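Local structure of SecB-like chaperone Rv1957 (Mycobacterium tuberculosis, 5MTW) at residues 71-76 against 105-110. The protein acts as the chaperone of a toxin-antitoxin system, binding the antitoxin HigA1 and preventing its aggregation, and is required to neutralise the toxin HigB1. Sequence-based numbering, arbitrary orientation.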
# COMPACT_ATOMS: atom_id res chain seq x y z
N VAL A 71 7.34 -21.92 7.12
CA VAL A 71 6.42 -20.83 6.79
C VAL A 71 5.33 -20.66 7.83
O VAL A 71 4.64 -21.61 8.15
CB VAL A 71 5.72 -21.13 5.44
CG1 VAL A 71 4.71 -20.01 5.08
CG2 VAL A 71 6.77 -21.21 4.37
N VAL A 72 5.18 -19.45 8.34
CA VAL A 72 4.06 -19.08 9.23
C VAL A 72 3.00 -18.42 8.40
O VAL A 72 3.29 -17.45 7.64
CB VAL A 72 4.49 -18.13 10.37
CG1 VAL A 72 3.26 -17.75 11.23
CG2 VAL A 72 5.53 -18.84 11.20
N ARG A 73 1.77 -18.95 8.50
CA ARG A 73 0.63 -18.45 7.75
C ARG A 73 -0.43 -17.98 8.73
O ARG A 73 -0.70 -18.64 9.77
CB ARG A 73 0.01 -19.54 6.81
CG ARG A 73 0.82 -19.99 5.65
CD ARG A 73 0.02 -20.93 4.74
NE ARG A 73 0.05 -22.29 5.26
CZ ARG A 73 -1.01 -22.95 5.75
NH1 ARG A 73 -2.23 -22.41 5.75
NH2 ARG A 73 -0.81 -24.19 6.25
N ILE A 74 -1.02 -16.84 8.44
CA ILE A 74 -2.22 -16.39 9.15
C ILE A 74 -3.33 -16.12 8.15
O ILE A 74 -3.17 -15.30 7.21
CB ILE A 74 -1.97 -15.17 10.08
CG1 ILE A 74 -0.86 -15.59 11.08
CG2 ILE A 74 -3.27 -14.77 10.79
CD1 ILE A 74 -0.34 -14.47 11.91
N SER A 75 -4.37 -16.93 8.32
CA SER A 75 -5.66 -16.83 7.58
C SER A 75 -6.59 -15.85 8.33
O SER A 75 -6.64 -15.89 9.57
CB SER A 75 -6.30 -18.23 7.45
OG SER A 75 -7.47 -18.15 6.68
N CYS A 76 -7.18 -14.90 7.62
CA CYS A 76 -8.03 -13.88 8.23
C CYS A 76 -9.42 -13.86 7.57
O CYS A 76 -9.56 -14.00 6.31
CB CYS A 76 -7.41 -12.50 8.10
SG CYS A 76 -5.70 -12.43 8.62
N ASP A 105 -11.63 -12.40 2.94
CA ASP A 105 -10.92 -13.57 3.43
C ASP A 105 -9.57 -13.59 2.71
O ASP A 105 -9.52 -13.59 1.47
CB ASP A 105 -11.73 -14.84 3.16
CG ASP A 105 -10.93 -16.13 3.45
OD1 ASP A 105 -10.25 -16.31 4.53
OD2 ASP A 105 -10.98 -17.00 2.56
N PHE A 106 -8.51 -13.47 3.48
CA PHE A 106 -7.19 -13.44 2.93
C PHE A 106 -6.17 -14.16 3.82
O PHE A 106 -6.40 -14.35 5.03
CB PHE A 106 -6.81 -11.97 2.65
CG PHE A 106 -6.77 -11.10 3.86
CD1 PHE A 106 -7.92 -10.52 4.34
CD2 PHE A 106 -5.62 -10.92 4.55
CE1 PHE A 106 -7.92 -9.69 5.50
CE2 PHE A 106 -5.56 -10.14 5.70
CZ PHE A 106 -6.72 -9.50 6.17
N GLU A 107 -4.99 -14.45 3.28
CA GLU A 107 -3.99 -15.10 4.07
C GLU A 107 -2.56 -14.65 3.73
O GLU A 107 -2.26 -14.51 2.55
CB GLU A 107 -4.06 -16.61 3.78
CG GLU A 107 -3.19 -17.44 4.68
CD GLU A 107 -3.30 -18.94 4.36
OE1 GLU A 107 -3.79 -19.31 3.29
OE2 GLU A 107 -2.95 -19.75 5.25
N PHE A 108 -1.81 -14.26 4.75
CA PHE A 108 -0.45 -13.85 4.65
C PHE A 108 0.49 -15.00 5.08
O PHE A 108 0.15 -15.89 5.91
CB PHE A 108 -0.20 -12.57 5.50
CG PHE A 108 -0.54 -11.27 4.75
CD1 PHE A 108 0.40 -10.66 3.95
CD2 PHE A 108 -1.83 -10.68 4.82
CE1 PHE A 108 0.09 -9.48 3.20
CE2 PHE A 108 -2.14 -9.53 4.10
CZ PHE A 108 -1.16 -8.89 3.35
N ALA A 109 1.69 -14.97 4.52
CA ALA A 109 2.72 -15.88 4.84
C ALA A 109 4.02 -15.19 5.10
O ALA A 109 4.32 -14.27 4.36
CB ALA A 109 3.00 -16.74 3.65
N ALA A 110 4.72 -15.67 6.12
CA ALA A 110 6.07 -15.33 6.48
C ALA A 110 7.06 -16.57 6.41
O ALA A 110 6.82 -17.67 6.97
CB ALA A 110 6.11 -14.62 7.84
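One face of the F106 ring receives C76: CB lies over it, offset toward the rim at CZ, 3.8 Å from the ring centroid, in a CH-pi contact, while SG stands more obliquely at 4.3 Å from that centroid, nearest to CE2. Chi1 of 62° sets CG of F106 between its backbone N and carbonyl carbon, and the ring beyond it approaches C76. A small, polarisable cysteine suits this place, lying close against an aromatic face. CE2 of F106 in turn lies at the edge of the F108 ring, and Y147 of helix 125-154 meets F106 edge-to-face. V72, I74 and A110 share this apolar side of the sheet, which helix 125-154 covers.

The guanidinium of R73 is approached at its edge by E107. NH1 donates to the syn lone pair of OE2 at 2.8 Å, close to the guanidinium plane, although the carboxylate plane is turned 79° from it. E107, with CG anti to its backbone N (chi1 -172°) and an extended chain beyond, lays CG within 3.3 Å of the carbonyl O of I74 and gains the length to reach a residue diagonally across the strands. NE of R73 pairs with D61, and E107 OE1 with R35, so the salt bridge belongs to a charge network spanning all four strands.

Between these two faces, the central antiparallel strands are joined by paired backbone bonds at V72-A110, I74-F108 and C76-F106. At the far end V71 CG1 meets A109 CB at 4.0 Å, and both residues pack against the bound peptide of the antitoxin HigA1, so the central strands of this SecB-like chaperone's four-stranded sheet form part of its client-binding surface. The chemistry implies a two-sided sheet: aromatic, sulfur and aliphatic groups bind it to the helix, whereas the other face combines linked charges, probably neutralising one another, with the apolar V71-A109 patch that meets the peptide.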